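Local coordinates for protein lipase (Penicillium expansum, PDB 3G7N) that hydrolyses triacylglycerols and other acylglycerol lipids such as tributyrin, releasing free fatty acids, as a secreted alkaline lipase, at residues A3-F8 against G212-T217; V93-G98 against F162-Q167; Y124-V129 against P150-V155. One frame throughout, in Å; residues are numbered along the deposited sequence. Where two conformers were deposited one is given.

From the N terminus, the chain leaves the short edge strand 2-3 and enters helix 8-23; the turn between them is held in contact 1 by the loop 212-217, which closes a loop of some two hundred residues. Contact 2 is nested inside it, where 93-98, at the start of helix 97-120, meets 162-167, the connection from strand 154-159 to helix 167-175. Contact 3 is nested in turn inside contact 2 and pairs strand 125-131 with strand 154-159 in the middle of the main sheet. None crosses another and none touches. Their centres lie 22 to 29 Å apart; they join, respectively, the edge of the sheet, the loop beside the active site and the middle of the sheet.

Contact 1: residues A3-F8 against G212-T217; sequences ADAAAF and GTEAST
The phenyl ring of Phe8 lies flat against the backbone of the loop 212-217, with Glu214 N 3.6 Å above its plane and over its centre. Glu214 CA stands over the same ring, 3.5 Å from Phe8 CG, and Glu214 CB adds an off-centre CH-pi contact. Phe8 CG is anti to the backbone N (chi1 177°), which brings the start of the ring to Glu214 CA. At its edge, near the ring plane, Thr217 OG1 comes within 3.2 Å of Phe8 CD1, the two side chains crossing at about a right angle. That hydroxyl donates a hydrogen bond to Thr213 O (2.9 Å), which ties the loop to itself across the type I turn from Glu214 to Thr217; a threonine suits the site because its CG2 also packs against Asp4 O and Ala7 CB. Glu214, extended beyond CG, brings CG to 3.5 Å from Ala5 CB, close enough that a residue as small as alanine suits the spot. The one hydrogen bond between the segments runs from Asp4 N to Thr217 O (2.9 Å). Gly212 has a positive phi (107°), where a CB would jam against the preceding carbonyl O, which calls for glycine. The contact lies at the surface, where strand 2-3 borders strand 218-219 at the sheet's edge: Asp4 and Ala7 touch Tyr208 of strand 206-210, and Phe8 meets the ring of His12 within helix 8-23.

Contact 2: residues V93-G98 against F162-Q167; sequences VKIMRG and FPIGNQ
Met96 and Ile164 meet through both backbone and side chain. Met96 N donates to Ile164 O at 2.8 Å, nearly along the C=O axis, while Met96 CG passes 3.4 Å from the same oxygen. The thioether then turns to Phe162, crossing it at about a right angle: Met96 SD sits at the ring edge, 3.8 Å from Phe162 CE1, in a Met-aromatic contact. Met96 CG stands between its backbone N and carbonyl carbon (chi1 59°), and a flexible, unbranched methionine suits this path. Beside them Ile95 and Ile164 point the same way, with Ile95 CG2 3.8 Å from Ile164 CD1.

At the other end Asn166 and Lys94 are doubly joined. Asn166 N donates to Lys94 O (3.1 Å), and Lys94 N donates to Asn166 OD1 (3.1 Å) from above the amide plane, 45° out of it. Between these pairs Ile95 and Gly165 form a single beta bridge; a CB on Gly165 would clash with Lys94 O, which is consistent with a glycine here.

Further out, Asn166 is the N-cap of helix 167-175: its OD1 also accepts from Trp169 N, and its ND2 bonds Asp92 O. Trp169 touches Ile95 and Ile164, and Ala136 of helix 133-148 packs on Ile164 and Phe162. The side chains of Phe162 and the nucleophile Ser132 are about 5 Å apart. OD1 therefore serves two backbone N-H groups, joining the helix start to the 93-98 segment, while the soft sulfur of Met96 meets the edge of a ring that lies near the nucleophile.

Contact 3: residues Y124-V129 against P150-V155; sequences YTLEAV and PDKSLV
Leu126 and Ser153 begin the pairing: Leu126 N donates to Ser153 O at 3.0 Å. Leu126 O then accepts from Val155 N (3.1 Å), so Leu126 bonds to both residues flanking Leu154, the parallel pattern, and Val155 O accepts from Ala128 N (3.2 Å). Val155 O also lies 3.0 Å from Glu127 CA, a CA-H...O contact. Before the strands a water accepts from Lys152 NZ and donates to Tyr124 O, at 2.8 Å from each.

Strand 125-131, helix 133-148 and strand 154-159 form a beta-alpha-beta unit of the alpha/beta-hydrolase sheet, and the first strand leads to the nucleophile Ser132. On the helix side Leu126 CB meets Leu154 CD1. Leu126 CG, anti to the carbonyl carbon (chi1 -55°), lies with CD1 against Lys152 CB, each 3.8 Å away, so the lysine's methylene stem takes the apolar contact. An alanine in place of Leu126 removes CG and both methyls, and would probably open a gap beside Lys152 CB. Leu154 touches His142, Leu145 and Ala146 of helix 133-148, a largely apolar setting that suits a leucine. Glu127 points to the other face, where OE2 forms a salt bridge with Arg13 and a hydrogen bond with Thr57; at the start of strand 125-131, Thr125 CG2 packs against Ser153 CB.

Contact 1: residues A3-F8 against G212-T217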
ATOM      1  N   ALA A   3     -11.254   4.545  19.072  1.00 15.01           N
ATOM      2  CA  ALA A   3     -10.742   3.206  19.272  1.00 13.81           C
ATOM      3  C   ALA A   3     -11.319   2.222  18.258  1.00 14.70           C
ATOM      4  O   ALA A   3     -12.533   2.177  18.025  1.00 17.21           O
ATOM      5  CB  ALA A   3     -11.017   2.736  20.706  1.00 16.98           C
ATOM      6  N   ASP A   4     -10.443   1.410  17.675  1.00 15.01           N
ATOM      7  CA  ASP A   4     -10.879   0.401  16.719  1.00 15.21           C
ATOM      8  C   ASP A   4      -9.946  -0.799  16.780  1.00 15.55           C
ATOM      9  O   ASP A   4      -9.242  -1.118  15.801  1.00 15.95           O
ATOM     10  CB  ASP A   4     -10.971   0.973  15.301  1.00 16.46           C
ATOM     11  CG  ASP A   4     -11.779   0.083  14.361  1.00 21.35           C
ATOM     12  OD1 ASP A   4     -12.209  -1.020  14.778  1.00 22.20           O
ATOM     13  OD2 ASP A   4     -11.920   0.445  13.175  1.00 19.54           O
ATOM     14  N   ALA A   5      -9.910  -1.456  17.940  1.00 17.84           N
ATOM     15  CA  ALA A   5      -9.067  -2.627  18.147  1.00 17.29           C
ATOM     16  C   ALA A   5      -9.331  -3.706  17.098  1.00 15.90           C
ATOM     17  O   ALA A   5      -8.434  -4.470  16.735  1.00 16.02           O
ATOM     18  CB  ALA A   5      -9.264  -3.197  19.565  1.00 16.69           C
ATOM     19  N   ALA A   6     -10.573  -3.797  16.642  1.00 17.26           N
ATOM     20  CA  ALA A   6     -10.963  -4.839  15.699  1.00 18.59           C
ATOM     21  C   ALA A   6     -10.213  -4.749  14.369  1.00 17.48           C
ATOM     22  O   ALA A   6     -10.124  -5.739  13.647  1.00 17.81           O
ATOM     23  CB  ALA A   6     -12.468  -4.807  15.462  1.00 18.60           C
ATOM     24  N   ALA A   7      -9.705  -3.558  14.046  1.00 15.41           N
ATOM     25  CA  ALA A   7      -8.933  -3.328  12.815  1.00 15.51           C
ATOM     26  C   ALA A   7      -7.532  -3.917  12.882  1.00 14.25           C
ATOM     27  O   ALA A   7      -6.863  -4.048  11.846  1.00 15.36           O
ATOM     28  CB  ALA A   7      -8.862  -1.840  12.519  1.00 14.62           C
ATOM     29  N   PHE A   8      -7.034  -4.160  14.087  1.00 13.48           N
ATOM     30  CA  PHE A   8      -5.620  -4.469  14.273  1.00 11.96           C
ATOM     31  C   PHE A   8      -5.201  -5.789  13.608  1.00 13.88           C
ATOM     32  O   PHE A   8      -4.164  -5.840  12.941  1.00 13.22           O
ATOM     33  CB  PHE A   8      -5.219  -4.443  15.756  1.00 12.68           C
ATOM     34  CG  PHE A   8      -3.786  -4.820  16.004  1.00 11.24           C
ATOM     35  CD1 PHE A   8      -2.803  -3.844  16.033  1.00 13.59           C
ATOM     36  CD2 PHE A   8      -3.417  -6.129  16.224  1.00 15.59           C
ATOM     37  CE1 PHE A   8      -1.478  -4.172  16.242  1.00 12.98           C
ATOM     38  CE2 PHE A   8      -2.080  -6.463  16.426  1.00 14.64           C
ATOM     39  CZ  PHE A   8      -1.121  -5.467  16.479  1.00 13.58           C
ATOM     40  N   GLY A 212       1.568   0.012  17.973  1.00 13.38           N
ATOM     41  CA  GLY A 212       2.115  -1.335  17.832  1.00 14.28           C
ATOM     42  C   GLY A 212       1.281  -2.408  18.506  1.00 14.50           C
ATOM     43  O   GLY A 212       1.638  -3.578  18.488  1.00 17.09           O
ATOM     44  N   THR A 213       0.158  -2.015  19.087  1.00 15.47           N
ATOM     45  CA  THR A 213      -0.683  -2.949  19.833  1.00 18.02           C
ATOM     46  C   THR A 213      -2.137  -2.832  19.392  1.00 14.82           C
ATOM     47  O   THR A 213      -2.575  -1.785  18.911  1.00 14.17           O
ATOM     48  CB  THR A 213      -0.632  -2.692  21.356  1.00 20.30           C
ATOM     49  OG1 THR A 213      -1.184  -1.404  21.636  1.00 20.67           O
ATOM     50  CG2 THR A 213       0.785  -2.763  21.886  1.00 24.11           C
ATOM     51  N   GLU A 214      -2.921  -3.877  19.655  1.00 15.03           N
ATOM     52  CA  GLU A 214      -4.334  -3.851  19.347  1.00 14.41           C
ATOM     53  C   GLU A 214      -5.040  -2.740  20.122  1.00 15.55           C
ATOM     54  O   GLU A 214      -5.837  -1.983  19.571  1.00 14.54           O
ATOM     55  CB  GLU A 214      -4.965  -5.205  19.678  1.00 20.18           C
ATOM     56  CG  GLU A 214      -6.431  -5.293  19.310  1.00 21.62           C
ATOM     57  CD  GLU A 214      -6.960  -6.720  19.297  1.00 38.99           C
ATOM     58  OE1 GLU A 214      -6.481  -7.532  18.475  1.00 41.44           O
ATOM     59  OE2 GLU A 214      -7.953  -6.984  20.003  1.00 43.74           O
ATOM     60  N   ALA A 215      -4.704  -2.625  21.403  1.00 16.93           N
ATOM     61  CA  ALA A 215      -5.386  -1.684  22.289  1.00 18.32           C
ATOM     62  C   ALA A 215      -5.192  -0.234  21.839  1.00 19.63           C
ATOM     63  O   ALA A 215      -6.111   0.591  21.948  1.00 18.81           O
ATOM     64  CB  ALA A 215      -4.902  -1.866  23.731  1.00 23.46           C
ATOM     65  N   SER A 216      -4.042   0.042  21.230  1.00 15.22           N
ATOM     66  CA  SER A 216      -3.695   1.404  20.829  1.00 14.45           C
ATOM     67  C   SER A 216      -4.228   1.772  19.452  1.00 13.51           C
ATOM     68  O   SER A 216      -3.979   2.861  18.980  1.00 15.80           O
ATOM     69  CB  SER A 216      -2.179   1.609  20.852  1.00 16.83           C
ATOM     70  OG  SER A 216      -1.540   0.871  19.820  1.00 17.66           O
ATOM     71  N   THR A 217      -4.864   0.822  18.771  1.00 12.56           N
ATOM     72  CA  THR A 217      -5.282   1.018  17.384  1.00 11.87           C
ATOM     73  C   THR A 217      -6.525   1.882  17.259  1.00 12.42           C
ATOM     74  O   THR A 217      -7.534   1.635  17.940  1.00 14.32           O
ATOM     75  CB  THR A 217      -5.523  -0.325  16.680  1.00 13.46           C
ATOM     76  OG1 THR A 217      -4.293  -1.049  16.635  1.00 12.62           O
ATOM     77  CG2 THR A 217      -6.031  -0.102  15.256  1.00 15.32           C
TER

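Contact 2: residues V93-G98 against F162-Q167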
ATOM      1  N   VAL A  93      -6.275  14.561 -13.130  1.00 15.99           N
ATOM      2  CA  VAL A  93      -5.534  13.719 -12.179  1.00 15.14           C
ATOM      3  C   VAL A  93      -4.055  13.826 -12.475  1.00 13.76           C
ATOM      4  O   VAL A  93      -3.615  13.666 -13.608  1.00 15.59           O
ATOM      5  CB  VAL A  93      -5.970  12.235 -12.296  1.00 13.42           C
ATOM      6  CG1 VAL A  93      -4.957  11.306 -11.597  1.00 13.54           C
ATOM      7  CG2 VAL A  93      -7.314  12.052 -11.671  1.00 14.60           C
ATOM      8  N   LYS A  94      -3.274  14.089 -11.428  1.00 12.66           N
ATOM      9  CA  LYS A  94      -1.824  14.080 -11.566  1.00 13.77           C
ATOM     10  C   LYS A  94      -1.221  13.265 -10.426  1.00  9.69           C
ATOM     11  O   LYS A  94      -1.666  13.384  -9.290  1.00 10.84           O
ATOM     12  CB  LYS A  94      -1.262  15.506 -11.502  1.00 14.83           C
ATOM     13  CG  LYS A  94      -1.781  16.455 -12.590  1.00 16.05           C
ATOM     14  CD  LYS A  94      -1.265  16.052 -13.951  1.00 22.06           C
ATOM     15  CE  LYS A  94      -1.787  16.986 -15.039  1.00 35.58           C
ATOM     16  NZ  LYS A  94      -1.233  18.360 -14.893  1.00 40.31           N
ATOM     17  N   ILE A  95      -0.161  12.532 -10.745  1.00  9.89           N
ATOM     18  CA  ILE A  95       0.529  11.682  -9.765  1.00 10.11           C
ATOM     19  C   ILE A  95       2.017  11.959  -9.897  1.00 10.81           C
ATOM     20  O   ILE A  95       2.516  12.273 -10.981  1.00 11.67           O
ATOM     21  CB  ILE A  95       0.260  10.171 -10.068  1.00 12.94           C
ATOM     22  CG1 ILE A  95      -1.242   9.866 -10.009  1.00 16.86           C
ATOM     23  CG2 ILE A  95       1.040   9.277  -9.117  1.00 18.51           C
ATOM     24  CD1 ILE A  95      -1.591   8.424 -10.432  1.00 20.01           C
ATOM     25  N   MET A  96       2.748  11.831  -8.794  1.00  9.12           N
ATOM     26  CA  MET A  96       4.164  12.067  -8.862  1.00 10.06           C
ATOM     27  C   MET A  96       4.875  11.016  -9.715  1.00 10.92           C
ATOM     28  O   MET A  96       4.577   9.813  -9.628  1.00 10.30           O
ATOM     29  CB  MET A  96       4.757  12.139  -7.447  1.00 11.89           C
ATOM     30  CG  MET A  96       4.561  10.889  -6.594  1.00 12.49           C
ATOM     31  SD  MET A  96       5.083  11.115  -4.870  1.00 13.66           S
ATOM     32  CE  MET A  96       6.839  10.888  -5.049  1.00 18.14           C
ATOM     33  N   ARG A  97       5.864  11.445 -10.496  1.00 10.46           N
ATOM     34  CA  ARG A  97       6.569  10.539 -11.381  1.00 12.06           C
ATOM     35  C   ARG A  97       7.278   9.448 -10.583  1.00 10.79           C
ATOM     36  O   ARG A  97       7.422   8.316 -11.044  1.00 11.35           O
ATOM     37  CB  ARG A  97       7.567  11.302 -12.259  1.00 13.80           C
ATOM     38  CG  ARG A  97       8.246  10.412 -13.281  1.00 15.93           C
ATOM     39  CD  ARG A  97       9.282  11.160 -14.118  1.00 20.34           C
ATOM     40  NE  ARG A  97       8.670  12.117 -15.028  1.00 20.12           N
ATOM     41  CZ  ARG A  97       8.875  13.429 -14.973  1.00 25.62           C
ATOM     42  NH1 ARG A  97       9.645  13.948 -14.022  1.00 24.40           N
ATOM     43  NH2 ARG A  97       8.325  14.225 -15.879  1.00 22.77           N
ATOM     44  N   GLY A  98       7.796   9.799  -9.409  1.00 12.10           N
ATOM     45  CA  GLY A  98       8.519   8.836  -8.585  1.00 10.97           C
ATOM     46  C   GLY A  98       7.719   7.644  -8.103  1.00 11.08           C
ATOM     47  O   GLY A  98       8.307   6.679  -7.612  1.00 12.32           O
ATOM     48  N   PHE A 162       3.539   7.899   2.075  1.00  7.10           N
ATOM     49  CA  PHE A 162       3.382   9.296   1.695  1.00  7.66           C
ATOM     50  C   PHE A 162       2.286   9.435   0.626  1.00  8.50           C
ATOM     51  O   PHE A 162       1.986   8.476  -0.085  1.00  8.44           O
ATOM     52  CB  PHE A 162       4.721   9.862   1.196  1.00  8.03           C
ATOM     53  CG  PHE A 162       5.383   9.035   0.135  1.00  7.89           C
ATOM     54  CD1 PHE A 162       5.125   9.278  -1.207  1.00  9.18           C
ATOM     55  CD2 PHE A 162       6.280   8.036   0.461  1.00  9.33           C
ATOM     56  CE1 PHE A 162       5.789   8.564  -2.199  1.00  9.71           C
ATOM     57  CE2 PHE A 162       6.928   7.303  -0.530  1.00 10.04           C
ATOM     58  CZ  PHE A 162       6.729   7.616  -1.865  1.00  9.69           C
ATOM     59  N   PRO A 163       1.654  10.621   0.523  1.00  7.47           N
ATOM     60  CA  PRO A 163       0.643  10.840  -0.509  1.00  8.06           C
ATOM     61  C   PRO A 163       1.318  11.051  -1.862  1.00  8.55           C
ATOM     62  O   PRO A 163       2.503  11.392  -1.905  1.00  9.13           O
ATOM     63  CB  PRO A 163      -0.047  12.126  -0.049  1.00  8.58           C
ATOM     64  CG  PRO A 163       1.109  12.919   0.596  1.00  8.75           C
ATOM     65  CD  PRO A 163       1.939  11.843   1.302  1.00  7.49           C
ATOM     66  N   ILE A 164       0.610  10.753  -2.958  1.00  8.55           N
ATOM     67  CA  ILE A 164       1.286  10.655  -4.248  1.00  9.77           C
ATOM     68  C   ILE A 164       0.739  11.528  -5.361  1.00  9.99           C
ATOM     69  O   ILE A 164       1.202  11.422  -6.495  1.00  9.89           O
ATOM     70  CB  ILE A 164       1.392   9.203  -4.769  1.00  8.82           C
ATOM     71  CG1 ILE A 164       0.022   8.620  -5.128  1.00 10.23           C
ATOM     72  CG2 ILE A 164       2.039   8.296  -3.702  1.00 10.04           C
ATOM     73  CD1 ILE A 164       0.123   7.344  -5.979  1.00 11.05           C
ATOM     74  N   GLY A 165      -0.279  12.326  -5.077  1.00  9.25           N
ATOM     75  CA  GLY A 165      -0.866  13.110  -6.171  1.00 10.91           C
ATOM     76  C   GLY A 165      -1.660  14.285  -5.681  1.00  9.20           C
ATOM     77  O   GLY A 165      -1.748  14.570  -4.481  1.00 11.01           O
ATOM     78  N   ASN A 166      -2.372  14.890  -6.635  1.00 11.08           N
ATOM     79  CA  ASN A 166      -3.149  16.091  -6.353  1.00 12.51           C
ATOM     80  C   ASN A 166      -4.548  15.763  -5.873  1.00 12.75           C
ATOM     81  O   ASN A 166      -4.881  14.597  -5.660  1.00 12.47           O
ATOM     82  CB  ASN A 166      -3.169  17.033  -7.559  1.00 13.57           C
ATOM     83  CG  ASN A 166      -3.853  16.425  -8.788  1.00 13.63           C
ATOM     84  OD1 ASN A 166      -4.359  15.297  -8.766  1.00 12.63           O
ATOM     85  ND2 ASN A 166      -3.894  17.201  -9.869  1.00 15.32           N
ATOM     86  N   GLN A 167      -5.362  16.784  -5.608  1.00 15.31           N
ATOM     87  CA  GLN A 167      -6.697  16.522  -5.091  1.00 15.37           C
ATOM     88  C   GLN A 167      -7.543  15.700  -6.060  1.00 14.18           C
ATOM     89  O   GLN A 167      -8.320  14.848  -5.641  1.00 13.20           O
ATOM     90  CB  GLN A 167      -7.424  17.822  -4.745  1.00 15.68           C
ATOM     91  CG  GLN A 167      -8.765  17.601  -4.038  1.00 18.83           C
ATOM     92  CD  GLN A 167      -8.609  17.074  -2.628  1.00 26.70           C
ATOM     93  OE1 GLN A 167      -7.931  17.683  -1.798  1.00 26.46           O
ATOM     94  NE2 GLN A 167      -9.167  15.897  -2.367  1.00 23.21           N
TER

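Contact 3: residues Y124-V129 against P150-V155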
ATOM      1  N   TYR A 124     -12.289 -15.897  -5.439  1.00 10.29           N
ATOM      2  CA  TYR A 124     -11.412 -15.144  -4.537  1.00  9.90           C
ATOM      3  C   TYR A 124     -11.575 -13.643  -4.734  1.00  9.15           C
ATOM      4  O   TYR A 124     -11.947 -13.179  -5.796  1.00 11.66           O
ATOM      5  CB  TYR A 124      -9.958 -15.547  -4.777  1.00 10.30           C
ATOM      6  CG  TYR A 124      -9.559 -16.875  -4.156  1.00  9.13           C
ATOM      7  CD1 TYR A 124     -10.505 -17.861  -3.852  1.00 11.18           C
ATOM      8  CD2 TYR A 124      -8.224 -17.185  -3.973  1.00 11.24           C
ATOM      9  CE1 TYR A 124     -10.104 -19.118  -3.421  1.00 11.51           C
ATOM     10  CE2 TYR A 124      -7.822 -18.407  -3.503  1.00 10.80           C
ATOM     11  CZ  TYR A 124      -8.768 -19.363  -3.191  1.00 11.28           C
ATOM     12  OH  TYR A 124      -8.369 -20.604  -2.726  1.00 14.80           O
ATOM     13  N   THR A 125     -11.374 -12.884  -3.661  1.00 10.24           N
ATOM     14  CA  THR A 125     -11.376 -11.418  -3.752  1.00 11.23           C
ATOM     15  C   THR A 125      -9.923 -10.924  -3.893  1.00 10.25           C
ATOM     16  O   THR A 125      -8.984 -11.745  -3.892  1.00 10.04           O
ATOM     17  CB  THR A 125     -12.034 -10.801  -2.501  1.00  9.52           C
ATOM     18  OG1 THR A 125     -11.303 -11.182  -1.334  1.00 11.23           O
ATOM     19  CG2 THR A 125     -13.502 -11.295  -2.374  1.00 10.61           C
ATOM     20  N   LEU A 126      -9.745  -9.614  -4.042  1.00  9.25           N
ATOM     21  CA  LEU A 126      -8.417  -9.031  -4.313  1.00  8.37           C
ATOM     22  C   LEU A 126      -7.907  -8.279  -3.097  1.00  8.53           C
ATOM     23  O   LEU A 126      -8.665  -7.620  -2.370  1.00  8.97           O
ATOM     24  CB  LEU A 126      -8.488  -8.081  -5.508  1.00 10.13           C
ATOM     25  CG  LEU A 126      -9.049  -8.684  -6.795  1.00  9.51           C
ATOM     26  CD1 LEU A 126      -9.005  -7.643  -7.907  1.00 11.17           C
ATOM     27  CD2 LEU A 126      -8.268  -9.938  -7.201  1.00 11.97           C
ATOM     28  N   GLU A 127      -6.587  -8.282  -2.944  1.00  7.65           N
ATOM     29  CA  GLU A 127      -5.957  -7.421  -1.957  1.00  8.50           C
ATOM     30  C   GLU A 127      -4.613  -6.932  -2.456  1.00  7.74           C
ATOM     31  O   GLU A 127      -3.932  -7.600  -3.242  1.00  9.14           O
ATOM     32  CB  GLU A 127      -5.816  -8.131  -0.618  1.00  9.83           C
ATOM     33  CG  GLU A 127      -4.884  -9.294  -0.605  1.00 10.82           C
ATOM     34  CD  GLU A 127      -4.776  -9.937   0.777  1.00 12.75           C
ATOM     35  OE1 GLU A 127      -4.830  -9.190   1.794  1.00 14.17           O
ATOM     36  OE2 GLU A 127      -4.520 -11.154   0.858  1.00 13.94           O
ATOM     37  N   ALA A 128      -4.237  -5.742  -1.998  1.00  8.65           N
ATOM     38  CA  ALA A 128      -2.919  -5.162  -2.304  1.00  8.14           C
ATOM     39  C   ALA A 128      -2.359  -4.603  -1.018  1.00  7.06           C
ATOM     40  O   ALA A 128      -3.103  -4.087  -0.183  1.00  8.20           O
ATOM     41  CB  ALA A 128      -3.071  -4.056  -3.322  1.00  8.19           C
ATOM     42  N   VAL A 129      -1.042  -4.715  -0.845  1.00  7.05           N
ATOM     43  CA  VAL A 129      -0.423  -4.300   0.419  1.00  6.28           C
ATOM     44  C   VAL A 129       1.035  -3.960   0.186  1.00  5.64           C
ATOM     45  O   VAL A 129       1.699  -4.554  -0.678  1.00  6.37           O
ATOM     46  CB  VAL A 129      -0.552  -5.441   1.465  1.00  8.72           C
ATOM     47  CG1 VAL A 129       0.047  -6.725   0.962  1.00 15.25           C
ATOM     48  CG2 VAL A 129       0.048  -5.062   2.780  1.00 14.33           C
ATOM     49  N   PRO A 150     -13.442  -4.675 -12.100  1.00 14.87           N
ATOM     50  CA  PRO A 150     -14.532  -3.999 -11.402  1.00 17.15           C
ATOM     51  C   PRO A 150     -15.590  -4.932 -10.787  1.00 17.61           C
ATOM     52  O   PRO A 150     -16.314  -4.524  -9.877  1.00 20.47           O
ATOM     53  CB  PRO A 150     -15.165  -3.129 -12.494  1.00 18.63           C
ATOM     54  CG  PRO A 150     -14.806  -3.797 -13.774  1.00 17.54           C
ATOM     55  CD  PRO A 150     -13.426  -4.355 -13.539  1.00 15.27           C
ATOM     56  N   ASP A 151     -15.542  -6.211 -11.128  1.00 16.37           N
ATOM     57  CA  ASP A 151     -16.453  -7.178 -10.523  1.00 18.97           C
ATOM     58  C   ASP A 151     -15.878  -7.928  -9.324  1.00 18.46           C
ATOM     59  O   ASP A 151     -16.467  -8.906  -8.866  1.00 20.82           O
ATOM     60  CB  ASP A 151     -16.952  -8.165 -11.581  1.00 20.19           C
ATOM     61  CG  ASP A 151     -15.831  -8.966 -12.205  1.00 25.68           C
ATOM     62  OD1 ASP A 151     -14.649  -8.602 -12.013  1.00 33.89           O
ATOM     63  OD2 ASP A 151     -16.130  -9.896 -12.992  1.00 33.80           O
ATOM     64  N   LYS A 152     -14.737  -7.468  -8.797  1.00 14.13           N
ATOM     65  CA  LYS A 152     -14.112  -8.148  -7.655  1.00 13.50           C
ATOM     66  C   LYS A 152     -14.111  -7.240  -6.438  1.00 11.02           C
ATOM     67  O   LYS A 152     -13.745  -6.058  -6.545  1.00 14.20           O
ATOM     68  CB  LYS A 152     -12.672  -8.531  -7.989  1.00 13.89           C
ATOM     69  CG  LYS A 152     -12.542  -9.515  -9.134  1.00 12.79           C
ATOM     70  CD  LYS A 152     -13.156 -10.879  -8.814  1.00 14.61           C
ATOM     71  CE  LYS A 152     -13.266 -11.719 -10.089  1.00 14.09           C
ATOM     72  NZ  LYS A 152     -13.679 -13.105  -9.762  1.00 13.73           N
ATOM     73  N   SER A 153     -14.465  -7.780  -5.284  0.50 11.69           N
ATOM     74  CA  SER A 153     -14.214  -7.095  -4.029  0.50 12.65           C
ATOM     75  C   SER A 153     -12.716  -6.860  -3.867  0.50 10.71           C
ATOM     76  O   SER A 153     -11.905  -7.569  -4.469  0.50  7.96           O
ATOM     77  CB  SER A 153     -14.733  -7.935  -2.868  0.50 13.96           C
ATOM     78  OG  SER A 153     -14.818  -7.169  -1.683  0.50 15.12           O
ATOM     79  N   LEU A 154     -12.366  -5.750  -3.216  1.00  9.94           N
ATOM     80  CA  LEU A 154     -10.966  -5.305  -3.178  1.00  9.24           C
ATOM     81  C   LEU A 154     -10.731  -4.583  -1.858  1.00  9.53           C
ATOM     82  O   LEU A 154     -11.509  -3.693  -1.464  1.00 10.30           O
ATOM     83  CB  LEU A 154     -10.690  -4.351  -4.336  1.00 10.32           C
ATOM     84  CG  LEU A 154      -9.377  -3.553  -4.288  1.00 10.20           C
ATOM     85  CD1 LEU A 154      -8.176  -4.480  -4.349  1.00 10.73           C
ATOM     86  CD2 LEU A 154      -9.356  -2.563  -5.413  1.00 12.19           C
ATOM     87  N   VAL A 155      -9.656  -4.955  -1.172  1.00  8.94           N
ATOM     88  CA  VAL A 155      -9.150  -4.208  -0.015  1.00 10.08           C
ATOM     89  C   VAL A 155      -7.654  -4.020  -0.162  1.00 11.07           C
ATOM     90  O   VAL A 155      -6.919  -4.971  -0.484  1.00 12.40           O
ATOM     91  CB  VAL A 155      -9.431  -4.956   1.290  1.00 11.74           C
ATOM     92  CG1 VAL A 155      -8.915  -4.136   2.495  1.00 15.27           C
ATOM     93  CG2 VAL A 155     -10.934  -5.245   1.437  1.00 17.40           C
TER
HETATM   94  O   HOH W   1     -11.432 -14.124  -8.383  1.00 11.19           O